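Local coordinates for phosphatidylinositol-specific phospholipase C1 (Streptomyces antibioticus, PDB 3H4X), which belongs to the phosphatidylinositol-specific phospholipase C family and folds as a single-chain, TIM-barrel-like alpha/beta enzyme, at residues D296-T301 and W324-S329; E304-V309 and P328-T333. All coordinates share one frame; numbering follows the deposited sequence.

Contact 1 of 2, residues D296-T301 and W324-S329; sequences DGTHPT and WYPLPS. With EOH (ethanol), chain R.
With CG anti to its carbonyl carbon (chi1 -60°), Trp324 swings its indole across to the loop 296-301, where the pyrrole side of the ring meets Asp296 and Pro300. The touching parts are loop and turn, at the end of the TIM-barrel-like fold where strands 282-286 and 319-322 run out: an Asx turn on Asp296 faces a type I beta turn from Trp324 to Leu327, ahead of helix 328-331. Asp296 OD2 takes two backbone donors, His299 N at 2.6 Å on its anti side and Thr298 N from above the carboxylate plane, fixing the loop's bend. The same aspartate offers its main-chain oxygen to the indole: Trp324 NE1 to Asp296 O is 3.1 Å, with the donor in the carbonyl plane on a lone pair. Pro300 lies over one indole face, its CG 3.3 Å from Trp324 NE1, and its ring also meets Leu327 CD1. Pro326 CG approaches the imidazole of His299 obliquely, 3.4 Å from CE1. Thr298 O, buried against Pro326 CD, has no hydrogen-bonding partner in the model. Within the turn, an ethanol, probably from the crystallisation liquor, donates to Tyr325 O, while Thr298 CG2 rests 3.5 Å from Tyr325 CE2.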
# COMPACT_ATOMS: atom_id res chain seq x y z
N ASP A 296 14.69 5.22 16.92
CA ASP A 296 14.12 3.90 17.11
C ASP A 296 12.97 3.64 16.13
O ASP A 296 12.19 4.54 15.84
CB ASP A 296 13.64 3.69 18.55
CG ASP A 296 13.49 2.23 18.90
OD1 ASP A 296 14.52 1.57 19.16
OD2 ASP A 296 12.34 1.74 18.90
N GLY A 297 12.89 2.41 15.64
CA GLY A 297 11.86 2.03 14.68
C GLY A 297 10.50 1.78 15.31
O GLY A 297 9.49 1.72 14.61
N THR A 298 10.48 1.64 16.63
CA THR A 298 9.24 1.32 17.34
C THR A 298 8.92 2.36 18.40
O THR A 298 7.82 2.90 18.44
CB THR A 298 9.33 -0.07 17.99
OG1 THR A 298 9.66 -1.04 17.00
CG2 THR A 298 8.00 -0.45 18.64
N HIS A 299 9.90 2.64 19.26
CA HIS A 299 9.70 3.52 20.41
C HIS A 299 10.60 4.76 20.41
O HIS A 299 11.29 5.02 21.39
CB HIS A 299 9.98 2.76 21.72
CG HIS A 299 9.03 1.62 21.98
ND1 HIS A 299 7.81 1.80 22.60
CD2 HIS A 299 9.14 0.30 21.75
CE1 HIS A 299 7.20 0.64 22.71
NE2 HIS A 299 7.99 -0.30 22.20
N PRO A 300 10.59 5.54 19.32
CA PRO A 300 11.34 6.78 19.39
C PRO A 300 10.53 7.76 20.23
O PRO A 300 9.40 7.46 20.60
CB PRO A 300 11.36 7.25 17.94
CG PRO A 300 10.06 6.76 17.40
CD PRO A 300 9.83 5.42 18.06
N THR A 301 11.09 8.93 20.54
CA THR A 301 10.30 9.96 21.19
C THR A 301 9.36 10.57 20.15
O THR A 301 9.64 10.52 18.95
CB THR A 301 11.16 11.07 21.82
OG1 THR A 301 11.75 11.86 20.78
CG2 THR A 301 12.26 10.47 22.70
N TRP A 324 5.90 2.57 14.38
CA TRP A 324 5.58 3.46 15.49
C TRP A 324 4.17 3.30 16.07
O TRP A 324 3.49 4.29 16.34
CB TRP A 324 5.81 4.92 15.09
CG TRP A 324 7.23 5.22 14.69
CD1 TRP A 324 8.36 4.62 15.16
CD2 TRP A 324 7.66 6.21 13.75
NE1 TRP A 324 9.47 5.17 14.56
CE2 TRP A 324 9.07 6.15 13.70
CE3 TRP A 324 7.00 7.14 12.95
CZ2 TRP A 324 9.82 6.98 12.87
CZ3 TRP A 324 7.75 7.97 12.13
CH2 TRP A 324 9.14 7.88 12.09
N TYR A 325 3.74 2.06 16.27
CA TYR A 325 2.42 1.83 16.84
C TYR A 325 2.21 2.45 18.24
O TYR A 325 1.08 2.77 18.60
CB TYR A 325 2.05 0.34 16.82
CG TYR A 325 2.92 -0.54 17.69
CD1 TYR A 325 2.60 -0.76 19.02
CD2 TYR A 325 4.06 -1.16 17.18
CE1 TYR A 325 3.39 -1.56 19.82
CE2 TYR A 325 4.86 -1.96 17.98
CZ TYR A 325 4.52 -2.16 19.30
OH TYR A 325 5.30 -2.95 20.10
N PRO A 326 3.30 2.62 19.03
CA PRO A 326 3.11 3.27 20.33
C PRO A 326 2.81 4.76 20.24
O PRO A 326 2.53 5.40 21.25
CB PRO A 326 4.47 3.06 21.02
CG PRO A 326 5.09 1.91 20.32
CD PRO A 326 4.64 2.05 18.89
N LEU A 327 2.86 5.32 19.03
CA LEU A 327 2.69 6.76 18.85
C LEU A 327 1.56 7.13 17.90
O LEU A 327 1.80 7.68 16.83
CB LEU A 327 4.00 7.38 18.34
CG LEU A 327 5.26 7.16 19.19
CD1 LEU A 327 6.49 7.61 18.42
CD2 LEU A 327 5.15 7.89 20.52
N PRO A 328 0.31 6.83 18.28
CA PRO A 328 -0.82 7.12 17.40
C PRO A 328 -0.92 8.59 17.01
O PRO A 328 -1.40 8.92 15.93
CB PRO A 328 -2.05 6.68 18.21
CG PRO A 328 -1.56 6.56 19.62
CD PRO A 328 -0.12 6.19 19.54
N SER A 329 -0.47 9.49 17.89
CA SER A 329 -0.49 10.91 17.58
C SER A 329 0.38 11.19 16.36
O SER A 329 0.01 12.00 15.50
CB SER A 329 -0.01 11.73 18.78
OG SER A 329 1.39 11.60 18.95
C1 EOH R . 0.29 0.48 21.79
C2 EOH R . 1.55 1.01 22.47
O EOH R . -0.06 1.25 20.66

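Contact 2 of 2, residues E304-V309 and P328-T333; sequences EALARV and PSVLKT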
# COMPACT_ATOMS: atom_id res chain seq x y z
N GLU A 304 11.18 13.17 18.10
CA GLU A 304 12.06 12.55 17.11
C GLU A 304 11.27 12.11 15.88
O GLU A 304 11.68 12.36 14.74
CB GLU A 304 12.79 11.35 17.72
CG GLU A 304 13.92 11.71 18.67
CD GLU A 304 14.50 10.50 19.36
OE1 GLU A 304 13.85 9.44 19.36
OE2 GLU A 304 15.62 10.60 19.90
N ALA A 305 10.13 11.47 16.11
CA ALA A 305 9.34 10.92 15.02
C ALA A 305 8.72 12.02 14.17
O ALA A 305 8.73 11.96 12.94
CB ALA A 305 8.26 9.99 15.57
N LEU A 306 8.19 13.05 14.83
CA LEU A 306 7.59 14.17 14.13
C LEU A 306 8.62 14.88 13.26
O LEU A 306 8.34 15.25 12.12
CB LEU A 306 6.95 15.15 15.11
CG LEU A 306 5.63 14.68 15.73
CD1 LEU A 306 5.17 15.66 16.80
CD2 LEU A 306 4.56 14.51 14.66
N ALA A 307 9.82 15.09 13.81
CA ALA A 307 10.89 15.73 13.06
C ALA A 307 11.23 14.91 11.82
O ALA A 307 11.48 15.45 10.75
CB ALA A 307 12.12 15.92 13.93
N ARG A 308 11.25 13.59 11.99
CA ARG A 308 11.57 12.69 10.89
C ARG A 308 10.50 12.76 9.79
O ARG A 308 10.83 12.80 8.60
CB ARG A 308 11.76 11.27 11.42
CG ARG A 308 12.17 10.24 10.38
CD ARG A 308 13.39 10.66 9.56
NE ARG A 308 14.53 11.13 10.35
CZ ARG A 308 15.38 10.35 10.99
NH1 ARG A 308 15.23 9.03 10.99
NH2 ARG A 308 16.40 10.89 11.66
N VAL A 309 9.23 12.78 10.18
CA VAL A 309 8.16 12.92 9.21
C VAL A 309 8.28 14.23 8.44
O VAL A 309 8.13 14.26 7.22
CB VAL A 309 6.77 12.82 9.88
CG1 VAL A 309 5.68 13.14 8.89
CG2 VAL A 309 6.58 11.43 10.46
N PRO A 328 0.31 6.83 18.28
CA PRO A 328 -0.82 7.12 17.40
C PRO A 328 -0.92 8.59 17.01
O PRO A 328 -1.40 8.92 15.93
CB PRO A 328 -2.05 6.68 18.21
CG PRO A 328 -1.56 6.56 19.62
CD PRO A 328 -0.12 6.19 19.54
N SER A 329 -0.47 9.49 17.89
CA SER A 329 -0.49 10.91 17.58
C SER A 329 0.38 11.19 16.36
O SER A 329 0.01 12.00 15.50
CB SER A 329 -0.01 11.73 18.78
OG SER A 329 1.39 11.60 18.95
N VAL A 330 1.52 10.52 16.29
CA VAL A 330 2.41 10.65 15.14
C VAL A 330 1.79 9.97 13.91
O VAL A 330 1.84 10.51 12.81
CB VAL A 330 3.80 10.05 15.43
CG1 VAL A 330 4.66 10.05 14.17
CG2 VAL A 330 4.49 10.82 16.55
N LEU A 331 1.20 8.80 14.11
CA LEU A 331 0.60 8.06 13.00
C LEU A 331 -0.48 8.86 12.27
O LEU A 331 -0.69 8.66 11.07
CB LEU A 331 0.02 6.73 13.48
CG LEU A 331 1.05 5.77 14.06
CD1 LEU A 331 0.38 4.47 14.47
CD2 LEU A 331 2.17 5.51 13.07
N LYS A 332 -1.16 9.76 12.99
CA LYS A 332 -2.25 10.54 12.40
C LYS A 332 -1.76 11.78 11.66
O LYS A 332 -2.55 12.49 11.05
CB LYS A 332 -3.25 10.97 13.48
CG LYS A 332 -3.95 9.84 14.19
CD LYS A 332 -4.85 10.38 15.29
CE LYS A 332 -5.55 9.24 16.01
NZ LYS A 332 -4.57 8.28 16.55
N THR A 333 -0.46 12.04 11.72
CA THR A 333 0.11 13.25 11.15
C THR A 333 -0.07 13.33 9.64
O THR A 333 0.25 12.37 8.92
CB THR A 333 1.61 13.37 11.48
OG1 THR A 333 1.79 13.39 12.90
CG2 THR A 333 2.20 14.64 10.88
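Val330, Leu306 and Thr333 bury the most surface where helix 302-314 meets the short helix 328-331, and no hydrogen bond joins the two segments. Val330 projects toward the longer helix with both methyls engaged: CG1 lies 3.9 Å from Ala305 CB, and CG2 is 4.1 Å from Leu306 CG. Because CG1 stands anti to the backbone N (chi1 174°), the two branches fork around the alanine methyl. The backbones come nearest at Leu306 and Val330, whose CA atoms are 6.3 Å apart. Leu306 crosses Val330 obliquely and reaches past it, its CD2 3.5 Å from Thr333 OG1. That hydroxyl is already committed within its own segment, donating to Val330 O over 2.9 Å. Thr333 N bonds to the same carbonyl from the same face of its plane, so one oxygen holds both the main chain and the side chain of Thr333. Val309 closes the apolar patch more loosely from the next turn of its helix. Its side chain also touches Val34, as does that of Leu331, so the helix pair packs against strand 31-36, which pairs parallel with 319-322 and antiparallel with 334-336, the strand that follows helix 328-331.

How the contacts relate
Followed from the N terminus, the chain leaves strand 282-286, passes through loop 296-301 and enters helix 302-314, then runs through strand 319-322 to the turn at 324-327 and helix 328-331. Contact 1 closes a loop from 296-301 to the turn after strand 319-322; contact 2 closes one from inside helix 302-314 to helix 328-331. Their second segments overlap at Pro328 and Ser329, and the closures cross, since both segments of contact 2 lie later than their counterparts in contact 1. Their centres lie 8 Å apart, bridged by Trp324, whose benzene side packs on Ala305, Val309 and Val330. Together they tie the loop before helix 302-314 and that helix to the turn and short helix that follow strand 319-322.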